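Local structure of conserved uncharacterized protein (predicted phosphoesterase COG0622) (3CK2) at residues A[7-12]-A[106-111]; A[13-16]-A[21-24]; A[37-42]-A[128-133]. The protein is a predicted metal-dependent phosphoesterase of the calcineurin-like superfamily that binds two manganese ions and probably hydrolyses phosphate esters. All coordinates share one frame; numbering follows the deposited sequence.

How the contacts relate
All three contacts belong to the calcineurin-like phosphoesterase domain. Contact 1 joins the cores of the two sheets through strands 7-12 and 108-110. Contact 3 joins the same sheets one strand over, just beyond strand 35-38 and at the end of 125-130; its centre lies about 11 Å from that of contact 1. Contact 2 is the turn from strand 7-12 into helix 19-29, with its centre about 8 Å from that of contact 3 and about 16 Å from that of contact 1. Along the chain, contact 2 is nested within contact 1, while contacts 1 and 3 interleave. The series therefore runs from the apolar interior to the manganese site, where contacts 2 and 3 share one ion and two waters.

Contact 1. Residues A[7-12]-A[106-111]; sequences QTIIVM and AAICLY
Val11 and Leu110 form the tight end of this contact. Their branches reach toward each other tip to tip across the gap between two sheets. The closest pair is Val11 CG2 and Leu110 CD2, at 3.9 Å. Val11 CG1 is almost as near, 4.0 Å from the same Leu110 CD2. The valine torsion explains this double touch: with CG1 anti to the backbone N (chi1 -171°), both methyls face the leucine fork. Leu110 CD1 also comes close to both methyls, so each branch of one residue meets each branch of the other.

The other end is looser. Ile9 and Ile108 meet through their terminal methyls, with CD1 to CD1 at 4.3 Å. The backbones diverge here too. The CA atoms of Val11 and Leu110 are 8.0 Å apart, but those of Ile9 and Ile108 are 10.8 Å apart. This end is still buried, and there is no solvent side among the four touching residues. Phe37 of strand 35-38 packs on both Ile9 and Leu110, while Leu128 and Pro130 of strand 125-130 lie against Leu110 and Val11.

No hydrogen bond crosses between the segments. Strands 7-12 and 108-110 are interior members of their own sheets. Such apolar facing of two mixed sheets is characteristic of the beta sandwich at the centre of calcineurin-like phosphoesterases.

Contact 2. Residues A[13-16]-A[21-24]; sequences SDSH and IVEE. With MN (manganese (II) ion), chain B.
Ser15 and Val22 are brought together by their first torsions. The serine OG stands between the backbone N and the carbonyl carbon (chi1 45°). Val22 places CG2 anti to its carbonyl carbon and CG1 anti to its backbone N (chi1 168°). CG2 is then the methyl that meets the loop: Val22 CG2 is 3.7 Å from Ser15 OG. Val22 CG2 also lies 3.9 Å from Ser15 CB. Ile21 adds a marginal touch through CG2, while the end of its side chain leads away.

This contact is van der Waals packing, with no hydrogen bond between the segments. The polar need of Ser15 OG is met instead by His38 NE2, to which it is hydrogen-bonded.

The residues on either side of Ser15 turn the other way and bind manganese. Asp14 gives OD1 at 2.1 Å from the metal. His16 gives NE2 at 2.3 Å from the same ion. Two waters, Asp41 and His115 complete six ligands. The second carboxylate oxygen of Asp14 is also held: Ser13 OG donates to Asp14 OD2 over 2.6 Å, from 41° above the carboxylate plane. Further bonds, of Asp14 OD2 with His113 N and of His16 ND1 with Glu43 OE2, should limit rotation of the carboxylate and steady the imidazole.

The Asp-Ser-His sequence matches the Asp-X-His motif of metallophosphoesterases. In the fold, residues 13-16 leave the end of strand 7-12, and helix 19-29 begins a few residues later. The chain then enters strand 35-38, parallel to 7-12 and next to it in the sheet, so the contact sits at the first turn of a beta-alpha-beta unit.

Contact 3. Residues A[37-42]-A[128-133]; sequences FHNGDS and LNPGSI. With MN (manganese (II) ion), chain B.
Asn39 and Pro130 meet where strands 35-38 and 125-130, from different sheets, run out toward the metal site, and the nearest CA atoms, of Asn39 and Asn129, are 8.5 Å apart. The two side chains cross obliquely. Asn39 CG stands anti to the carbonyl carbon (chi1 -58°), which sends the amide toward the proline. The amide end does the touching, with Asn39 ND2 3.5 Å from Pro130 CD. Asn39 ND2 is 3.9 Å from Pro130 CG. This is van der Waals packing, and no hydrogen bond crosses between the segments. The amide nitrogen is not left to the proline alone: it is hydrogen-bonded to the backbone O of Tyr111, which ties the loop to the end of strand 108-110.

Each segment also braces its own turn. Gly40 N donates to His38 ND1 over 3.0 Å. The donor lies at the edge of the imidazole, in the ring plane, so this bond would resist rotation of the ring. On the other segment, Gly131 N donates to Asn129 OD1 over 2.9 Å, closing an Asx turn. This bond is bent, with 141° at the hydrogen. Both donors are glycines with positive phi.

Beyond Gly40 comes Asp41, whose OD2 binds manganese at 2.2 Å. The same oxygen also binds the second manganese, so it bridges the pair. Its other oxygen, OD1, accepts from the backbone N of Met61. Gly40 and Asp41 match the Gly-Asp motif of metallophosphoesterases, and a bridging aspartate at the ends of the sandwich strands is the hallmark of their dinuclear metal site.

Contact 1. Residues A[7-12]-A[106-111]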
ATOM      1  N   GLN A   7     -14.585  -5.960   1.825  1.00 15.93           N
ATOM      2  CA  GLN A   7     -13.215  -6.265   2.179  1.00 15.23           C
ATOM      3  C   GLN A   7     -12.582  -5.017   2.771  1.00 14.91           C
ATOM      4  O   GLN A   7     -13.036  -3.891   2.524  1.00 15.01           O
ATOM      5  CB  GLN A   7     -12.429  -6.685   0.947  1.00 15.46           C
ATOM      6  CG  GLN A   7     -12.954  -7.928   0.246  1.00 15.26           C
ATOM      7  CD  GLN A   7     -12.357  -8.095  -1.137  1.00 15.39           C
ATOM      8  OE1 GLN A   7     -11.973  -7.119  -1.783  1.00 19.41           O
ATOM      9  NE2 GLN A   7     -12.270  -9.318  -1.590  1.00 11.82           N
ATOM     10  N   THR A   8     -11.572  -5.246   3.598  1.00 13.93           N
ATOM     11  CA  THR A   8     -10.765  -4.198   4.175  1.00 14.28           C
ATOM     12  C   THR A   8      -9.307  -4.621   4.003  1.00 15.42           C
ATOM     13  O   THR A   8      -8.938  -5.753   4.319  1.00 14.78           O
ATOM     14  CB  THR A   8     -11.070  -3.978   5.667  1.00 13.95           C
ATOM     15  OG1 THR A   8     -12.438  -3.616   5.810  1.00 11.97           O
ATOM     16  CG2 THR A   8     -10.147  -2.887   6.266  1.00 11.93           C
ATOM     17  N   ILE A   9      -8.496  -3.719   3.461  1.00 16.98           N
ATOM     18  CA  ILE A   9      -7.064  -3.958   3.390  1.00 17.17           C
ATOM     19  C   ILE A   9      -6.349  -2.818   4.105  1.00 18.09           C
ATOM     20  O   ILE A   9      -6.870  -1.693   4.218  1.00 18.72           O
ATOM     21  CB  ILE A   9      -6.560  -4.160   1.904  1.00 17.83           C
ATOM     22  CG1 ILE A   9      -6.719  -2.867   1.079  1.00 16.05           C
ATOM     23  CG2 ILE A   9      -7.248  -5.411   1.245  1.00 10.84           C
ATOM     24  CD1 ILE A   9      -6.000  -2.906  -0.261  1.00 16.84           C
ATOM     25  N   ILE A  10      -5.192  -3.166   4.647  1.00 18.99           N
ATOM     26  CA  ILE A  10      -4.278  -2.245   5.332  1.00 19.27           C
ATOM     27  C   ILE A  10      -2.996  -2.207   4.517  1.00 20.24           C
ATOM     28  O   ILE A  10      -2.439  -3.275   4.170  1.00 21.56           O
ATOM     29  CB  ILE A  10      -3.990  -2.663   6.833  1.00 19.00           C
ATOM     30  CG1 ILE A  10      -5.290  -2.622   7.674  1.00 17.56           C
ATOM     31  CG2 ILE A  10      -2.915  -1.718   7.464  1.00 18.89           C
ATOM     32  CD1 ILE A  10      -5.945  -1.149   7.813  1.00 13.63           C
ATOM     33  N   VAL A  11      -2.579  -0.984   4.159  1.00 20.98           N
ATOM     34  CA  VAL A  11      -1.422  -0.743   3.297  1.00 20.55           C
ATOM     35  C   VAL A  11      -0.469   0.216   4.005  1.00 21.24           C
ATOM     36  O   VAL A  11      -0.895   1.297   4.428  1.00 21.06           O
ATOM     37  CB  VAL A  11      -1.861  -0.127   1.935  1.00 19.84           C
ATOM     38  CG1 VAL A  11      -0.675  -0.090   0.955  1.00 17.48           C
ATOM     39  CG2 VAL A  11      -3.053  -0.909   1.346  1.00 19.35           C
HETATM   40  N   MSE A  12       0.809  -0.163   4.118  1.00 22.20           N
HETATM   41  CA  MSE A  12       1.861   0.756   4.604  1.00 22.85           C
HETATM   42  C   MSE A  12       3.101   0.671   3.717  1.00 21.46           C
HETATM   43  O   MSE A  12       3.150  -0.110   2.798  1.00 21.45           O
HETATM   44  CB  MSE A  12       2.210   0.465   6.070  1.00 23.29           C
HETATM   45  CG  MSE A  12       2.808  -0.904   6.255  1.00 25.56           C
HETATM   46 SE   MSE A  12       3.294  -1.324   8.090  0.80 30.60          SE
HETATM   47  CE  MSE A  12       3.064  -3.254   7.938  1.00 22.26           C
ATOM     48  N   ALA A 106      -5.978  -4.740 -13.031  1.00 22.95           N
ATOM     49  CA  ALA A 106      -6.045  -4.693 -11.568  1.00 22.43           C
ATOM     50  C   ALA A 106      -7.285  -3.898 -11.098  1.00 21.69           C
ATOM     51  O   ALA A 106      -7.707  -2.961 -11.770  1.00 21.65           O
ATOM     52  CB  ALA A 106      -4.745  -4.073 -11.004  1.00 21.73           C
ATOM     53  N   ALA A 107      -7.866  -4.271  -9.961  1.00 20.90           N
ATOM     54  CA  ALA A 107      -8.821  -3.394  -9.277  1.00 21.35           C
ATOM     55  C   ALA A 107      -8.053  -2.243  -8.576  1.00 21.34           C
ATOM     56  O   ALA A 107      -8.496  -1.077  -8.552  1.00 21.10           O
ATOM     57  CB  ALA A 107      -9.676  -4.194  -8.254  1.00 21.00           C
ATOM     58  N   ILE A 108      -6.900  -2.603  -8.007  1.00 20.93           N
ATOM     59  CA  ILE A 108      -6.115  -1.727  -7.156  1.00 20.84           C
ATOM     60  C   ILE A 108      -4.627  -1.915  -7.469  1.00 20.82           C
ATOM     61  O   ILE A 108      -4.159  -3.030  -7.662  1.00 21.35           O
ATOM     62  CB  ILE A 108      -6.350  -2.003  -5.641  1.00 21.24           C
ATOM     63  CG1 ILE A 108      -7.848  -1.856  -5.281  1.00 20.41           C
ATOM     64  CG2 ILE A 108      -5.425  -1.058  -4.760  1.00 19.10           C
ATOM     65  CD1 ILE A 108      -8.211  -2.297  -3.840  1.00 19.65           C
ATOM     66  N   CYS A 109      -3.916  -0.802  -7.541  1.00 20.87           N
ATOM     67  CA  CYS A 109      -2.479  -0.763  -7.771  1.00 20.59           C
ATOM     68  C   CYS A 109      -1.811  -0.029  -6.593  1.00 20.40           C
ATOM     69  O   CYS A 109      -2.050   1.130  -6.349  1.00 20.13           O
ATOM     70  CB  CYS A 109      -2.194  -0.058  -9.090  1.00 20.72           C
ATOM     71  SG  CYS A 109      -0.419   0.108  -9.476  1.00 20.93           S
ATOM     72  N   LEU A 110      -1.007  -0.758  -5.843  1.00 20.99           N
ATOM     73  CA  LEU A 110      -0.390  -0.276  -4.625  1.00 20.89           C
ATOM     74  C   LEU A 110       1.064   0.022  -4.913  1.00 20.36           C
ATOM     75  O   LEU A 110       1.745  -0.789  -5.509  1.00 19.78           O
ATOM     76  CB  LEU A 110      -0.469  -1.354  -3.538  1.00 20.60           C
ATOM     77  CG  LEU A 110      -1.863  -1.744  -3.048  1.00 21.75           C
ATOM     78  CD1 LEU A 110      -1.744  -2.867  -1.979  1.00 18.84           C
ATOM     79  CD2 LEU A 110      -2.636  -0.502  -2.501  1.00 16.73           C
ATOM     80  N   TYR A 111       1.522   1.197  -4.487  1.00 20.57           N
ATOM     81  CA  TYR A 111       2.912   1.620  -4.688  1.00 20.52           C
ATOM     82  C   TYR A 111       3.444   2.412  -3.433  1.00 20.82           C
ATOM     83  O   TYR A 111       2.680   2.763  -2.526  1.00 19.98           O
ATOM     84  CB  TYR A 111       3.067   2.370  -6.054  1.00 20.38           C
ATOM     85  CG  TYR A 111       2.455   3.735  -6.122  1.00 19.93           C
ATOM     86  CD1 TYR A 111       3.236   4.867  -5.990  1.00 20.30           C
ATOM     87  CD2 TYR A 111       1.100   3.909  -6.342  1.00 21.19           C
ATOM     88  CE1 TYR A 111       2.675   6.150  -6.032  1.00 20.48           C
ATOM     89  CE2 TYR A 111       0.521   5.210  -6.365  1.00 21.33           C
ATOM     90  CZ  TYR A 111       1.321   6.314  -6.208  1.00 20.54           C
ATOM     91  OH  TYR A 111       0.781   7.593  -6.249  1.00 22.31           O
TER

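Contact 2. Residues A[13-16]-A[21-24]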
ATOM      1  N   SER A  13       4.095   1.504   3.987  1.00 21.14           N
ATOM      2  CA  SER A  13       5.251   1.642   3.121  1.00 20.84           C
ATOM      3  C   SER A  13       6.288   2.541   3.707  1.00 20.55           C
ATOM      4  O   SER A  13       5.975   3.473   4.450  1.00 18.96           O
ATOM      5  CB  SER A  13       4.847   2.232   1.758  1.00 21.38           C
ATOM      6  OG  SER A  13       5.860   2.066   0.786  1.00 20.52           O
ATOM      7  N   ASP A  14       7.545   2.284   3.309  1.00 21.45           N
ATOM      8  CA  ASP A  14       8.657   3.229   3.549  1.00 20.74           C
ATOM      9  C   ASP A  14       8.795   3.502   5.055  1.00 20.94           C
ATOM     10  O   ASP A  14       8.845   4.656   5.522  1.00 20.86           O
ATOM     11  CB  ASP A  14       8.474   4.509   2.726  1.00 20.12           C
ATOM     12  CG  ASP A  14       8.625   4.275   1.226  1.00 20.09           C
ATOM     13  OD1 ASP A  14       9.793   4.378   0.722  1.00 16.43           O
ATOM     14  OD2 ASP A  14       7.576   4.034   0.551  1.00 19.78           O
ATOM     15  N   SER A  15       8.903   2.383   5.780  1.00 20.93           N
ATOM     16  CA  SER A  15       9.065   2.318   7.233  1.00 20.31           C
ATOM     17  C   SER A  15      10.532   2.507   7.704  1.00 19.78           C
ATOM     18  O   SER A  15      10.759   2.906   8.820  1.00 19.50           O
ATOM     19  CB  SER A  15       8.471   0.997   7.757  1.00 20.42           C
ATOM     20  OG  SER A  15       8.847  -0.113   6.968  1.00 21.13           O
ATOM     21  N   HIS A  16      11.496   2.212   6.842  1.00 19.57           N
ATOM     22  CA  HIS A  16      12.893   2.651   6.967  1.00 19.38           C
ATOM     23  C   HIS A  16      13.566   2.347   8.304  1.00 19.24           C
ATOM     24  O   HIS A  16      14.049   3.245   9.012  1.00 18.13           O
ATOM     25  CB  HIS A  16      13.042   4.143   6.571  1.00 19.34           C
ATOM     26  CG  HIS A  16      13.001   4.359   5.086  1.00 17.70           C
ATOM     27  ND1 HIS A  16      14.057   4.038   4.258  1.00 14.37           N
ATOM     28  CD2 HIS A  16      12.013   4.788   4.282  1.00 17.23           C
ATOM     29  CE1 HIS A  16      13.726   4.280   3.008  1.00 17.61           C
ATOM     30  NE2 HIS A  16      12.483   4.730   2.992  1.00 18.84           N
ATOM     31  N   ILE A  21       7.088  -0.385  14.434  1.00 23.44           N
ATOM     32  CA  ILE A  21       5.833   0.058  13.777  1.00 23.47           C
ATOM     33  C   ILE A  21       5.220  -1.012  12.865  1.00 23.41           C
ATOM     34  O   ILE A  21       3.998  -1.156  12.764  1.00 24.46           O
ATOM     35  CB  ILE A  21       5.926   1.469  13.073  1.00 22.98           C
ATOM     36  CG1 ILE A  21       4.505   2.046  12.924  1.00 23.53           C
ATOM     37  CG2 ILE A  21       6.650   1.445  11.738  1.00 19.96           C
ATOM     38  CD1 ILE A  21       3.774   2.353  14.253  1.00 20.69           C
ATOM     39  N   VAL A  22       6.082  -1.757  12.206  1.00 23.82           N
ATOM     40  CA  VAL A  22       5.668  -2.864  11.350  1.00 23.76           C
ATOM     41  C   VAL A  22       5.003  -3.985  12.174  1.00 23.63           C
ATOM     42  O   VAL A  22       3.954  -4.509  11.785  1.00 23.70           O
ATOM     43  CB  VAL A  22       6.889  -3.366  10.541  1.00 23.59           C
ATOM     44  CG1 VAL A  22       6.589  -4.711   9.854  1.00 22.67           C
ATOM     45  CG2 VAL A  22       7.284  -2.287   9.554  1.00 21.54           C
ATOM     46  N   GLU A  23       5.634  -4.337  13.297  1.00 23.90           N
ATOM     47  CA  GLU A  23       5.097  -5.333  14.263  1.00 24.42           C
ATOM     48  C   GLU A  23       3.740  -4.893  14.840  1.00 23.94           C
ATOM     49  O   GLU A  23       2.823  -5.681  14.958  1.00 23.30           O
ATOM     50  CB  GLU A  23       6.090  -5.555  15.420  1.00 24.25           C
ATOM     51  CG  GLU A  23       5.665  -6.626  16.437  1.00 24.57           C
ATOM     52  CD  GLU A  23       6.653  -6.824  17.600  1.00 25.64           C
ATOM     53  OE1 GLU A  23       7.472  -5.916  17.869  1.00 28.39           O
ATOM     54  OE2 GLU A  23       6.572  -7.875  18.286  1.00 27.41           O
ATOM     55  N   GLU A  24       3.650  -3.622  15.211  1.00 24.72           N
ATOM     56  CA  GLU A  24       2.441  -3.055  15.785  1.00 25.30           C
ATOM     57  C   GLU A  24       1.268  -3.123  14.814  1.00 24.89           C
ATOM     58  O   GLU A  24       0.166  -3.498  15.204  1.00 26.04           O
ATOM     59  CB  GLU A  24       2.673  -1.616  16.206  1.00 24.89           C
ATOM     60  CG  GLU A  24       1.452  -1.068  16.877  1.00 28.44           C
ATOM     61  CD  GLU A  24       1.660   0.284  17.544  1.00 29.10           C
ATOM     62  OE1 GLU A  24       2.823   0.798  17.543  1.00 33.17           O
ATOM     63  OE2 GLU A  24       0.632   0.799  18.062  1.00 28.55           O
TER
HETATM   64 MN    MN B 201      11.719   5.194   0.828  0.80 18.33          MN
HETATM   65  O   HOH W   1      13.678   6.207   0.738  1.00 18.54           O
HETATM   66  O   HOH W   2      11.715   5.913  -1.252  1.00 20.43           O

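Contact 3. Residues A[37-42]-A[128-133]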
ATOM      1  N   PHE A  37      -0.608  -5.038   3.556  1.00 22.57           N
ATOM      2  CA  PHE A  37       0.459  -4.817   2.545  1.00 22.41           C
ATOM      3  C   PHE A  37       1.551  -3.848   2.986  1.00 22.02           C
ATOM      4  O   PHE A  37       1.273  -2.823   3.603  1.00 22.63           O
ATOM      5  CB  PHE A  37      -0.139  -4.248   1.248  1.00 22.07           C
ATOM      6  CG  PHE A  37      -1.144  -5.127   0.633  1.00 22.05           C
ATOM      7  CD1 PHE A  37      -0.769  -6.041  -0.325  1.00 20.68           C
ATOM      8  CD2 PHE A  37      -2.475  -5.064   1.029  1.00 21.41           C
ATOM      9  CE1 PHE A  37      -1.686  -6.872  -0.901  1.00 21.64           C
ATOM     10  CE2 PHE A  37      -3.404  -5.919   0.461  1.00 24.08           C
ATOM     11  CZ  PHE A  37      -2.997  -6.831  -0.513  1.00 22.76           C
ATOM     12  N   HIS A  38       2.780  -4.127   2.584  1.00 21.60           N
ATOM     13  CA  HIS A  38       3.885  -3.198   2.817  1.00 21.33           C
ATOM     14  C   HIS A  38       4.551  -3.012   1.473  1.00 21.36           C
ATOM     15  O   HIS A  38       4.906  -3.977   0.850  1.00 22.38           O
ATOM     16  CB  HIS A  38       4.843  -3.746   3.872  1.00 21.07           C
ATOM     17  CG  HIS A  38       5.873  -2.774   4.326  1.00 19.92           C
ATOM     18  ND1 HIS A  38       6.766  -2.174   3.464  1.00 19.72           N
ATOM     19  CD2 HIS A  38       6.188  -2.331   5.564  1.00 20.88           C
ATOM     20  CE1 HIS A  38       7.555  -1.373   4.154  1.00 22.71           C
ATOM     21  NE2 HIS A  38       7.213  -1.433   5.430  1.00 20.52           N
ATOM     22  N   ASN A  39       4.684  -1.774   1.005  1.00 21.36           N
ATOM     23  CA  ASN A  39       5.111  -1.512  -0.369  1.00 21.19           C
ATOM     24  C   ASN A  39       6.618  -1.227  -0.514  1.00 21.32           C
ATOM     25  O   ASN A  39       7.080  -0.720  -1.539  1.00 20.41           O
ATOM     26  CB  ASN A  39       4.273  -0.375  -0.964  1.00 21.21           C
ATOM     27  CG  ASN A  39       2.778  -0.666  -0.952  1.00 20.99           C
ATOM     28  OD1 ASN A  39       2.367  -1.832  -0.872  1.00 22.40           O
ATOM     29  ND2 ASN A  39       1.949   0.406  -1.050  1.00 17.29           N
ATOM     30  N   GLY A  40       7.361  -1.559   0.541  1.00 22.01           N
ATOM     31  CA  GLY A  40       8.809  -1.600   0.515  1.00 21.63           C
ATOM     32  C   GLY A  40       9.528  -0.470   1.222  1.00 21.87           C
ATOM     33  O   GLY A  40       8.935   0.449   1.804  1.00 22.05           O
ATOM     34  N   ASP A  41      10.847  -0.550   1.121  1.00 22.59           N
ATOM     35  CA  ASP A  41      11.789   0.296   1.860  1.00 21.98           C
ATOM     36  C   ASP A  41      11.569   0.138   3.358  1.00 22.00           C
ATOM     37  O   ASP A  41      11.457   1.111   4.087  1.00 23.46           O
ATOM     38  CB  ASP A  41      11.646   1.738   1.416  1.00 21.71           C
ATOM     39  CG  ASP A  41      12.556   2.107   0.300  1.00 19.48           C
ATOM     40  OD1 ASP A  41      13.214   1.231  -0.265  1.00 15.09           O
ATOM     41  OD2 ASP A  41      12.599   3.332   0.006  1.00 20.59           O
ATOM     42  N   SER A  42      11.478  -1.104   3.811  1.00 21.83           N
ATOM     43  CA  SER A  42      11.399  -1.406   5.247  1.00 21.71           C
ATOM     44  C   SER A  42      12.772  -1.412   5.904  1.00 21.71           C
ATOM     45  O   SER A  42      12.910  -1.081   7.095  1.00 21.24           O
ATOM     46  CB  SER A  42      10.693  -2.755   5.494  1.00 21.85           C
ATOM     47  OG  SER A  42      11.351  -3.823   4.888  1.00 20.67           O
ATOM     48  N   LEU A 128      -2.904   3.874  -5.182  1.00 20.38           N
ATOM     49  CA  LEU A 128      -2.741   4.283  -3.796  1.00 20.56           C
ATOM     50  C   LEU A 128      -1.293   4.180  -3.363  1.00 20.32           C
ATOM     51  O   LEU A 128      -0.664   3.118  -3.493  1.00 19.74           O
ATOM     52  CB  LEU A 128      -3.605   3.415  -2.861  1.00 21.09           C
ATOM     53  CG  LEU A 128      -3.495   3.615  -1.340  1.00 20.54           C
ATOM     54  CD1 LEU A 128      -4.134   4.955  -0.918  1.00 20.05           C
ATOM     55  CD2 LEU A 128      -4.199   2.476  -0.669  1.00 21.64           C
ATOM     56  N   ASN A 129      -0.797   5.300  -2.835  1.00 20.32           N
ATOM     57  CA  ASN A 129       0.409   5.335  -2.033  1.00 20.26           C
ATOM     58  C   ASN A 129      -0.079   5.614  -0.627  1.00 19.68           C
ATOM     59  O   ASN A 129      -0.769   6.631  -0.384  1.00 18.34           O
ATOM     60  CB  ASN A 129       1.368   6.425  -2.536  1.00 20.48           C
ATOM     61  CG  ASN A 129       2.745   6.355  -1.864  1.00 21.61           C
ATOM     62  OD1 ASN A 129       2.850   6.137  -0.663  1.00 22.44           O
ATOM     63  ND2 ASN A 129       3.799   6.553  -2.645  1.00 21.64           N
ATOM     64  N   PRO A 130       0.250   4.724   0.317  1.00 19.02           N
ATOM     65  CA  PRO A 130      -0.252   4.966   1.671  1.00 18.88           C
ATOM     66  C   PRO A 130       0.435   6.129   2.414  1.00 18.81           C
ATOM     67  O   PRO A 130       0.049   6.408   3.516  1.00 17.71           O
ATOM     68  CB  PRO A 130       0.044   3.630   2.375  1.00 19.23           C
ATOM     69  CG  PRO A 130       1.297   3.152   1.708  1.00 18.48           C
ATOM     70  CD  PRO A 130       1.089   3.503   0.254  1.00 19.87           C
ATOM     71  N   GLY A 131       1.414   6.794   1.784  1.00 19.05           N
ATOM     72  CA  GLY A 131       2.371   7.656   2.452  1.00 19.04           C
ATOM     73  C   GLY A 131       3.535   6.870   3.015  1.00 19.72           C
ATOM     74  O   GLY A 131       3.646   5.646   2.814  1.00 21.04           O
ATOM     75  N   SER A 132       4.424   7.567   3.731  1.00 19.85           N
ATOM     76  CA  SER A 132       5.461   6.925   4.541  1.00 18.92           C
ATOM     77  C   SER A 132       5.088   6.868   6.039  1.00 18.86           C
ATOM     78  O   SER A 132       4.779   7.885   6.672  1.00 18.30           O
ATOM     79  CB  SER A 132       6.812   7.596   4.331  1.00 18.98           C
ATOM     80  OG  SER A 132       7.752   7.070   5.252  1.00 18.10           O
ATOM     81  N   ILE A 133       5.146   5.659   6.612  1.00 18.73           N
ATOM     82  CA  ILE A 133       4.815   5.471   8.024  1.00 18.23           C
ATOM     83  C   ILE A 133       5.959   5.953   8.942  1.00 18.71           C
ATOM     84  O   ILE A 133       5.791   5.951  10.143  1.00 18.48           O
ATOM     85  CB  ILE A 133       4.379   3.964   8.300  1.00 18.86           C
ATOM     86  CG1 ILE A 133       3.518   3.824   9.575  1.00 18.79           C
ATOM     87  CG2 ILE A 133       5.579   2.939   8.242  1.00 16.94           C
ATOM     88  CD1 ILE A 133       2.859   2.442   9.693  1.00 17.03           C
TER
HETATM   89 MN    MN B 201      11.719   5.194   0.828  0.80 18.33          MN
HETATM   90  O   HOH W   1      13.678   6.207   0.738  1.00 18.54           O
HETATM   91  O   HOH W   2      11.715   5.913  -1.252  1.00 20.43           O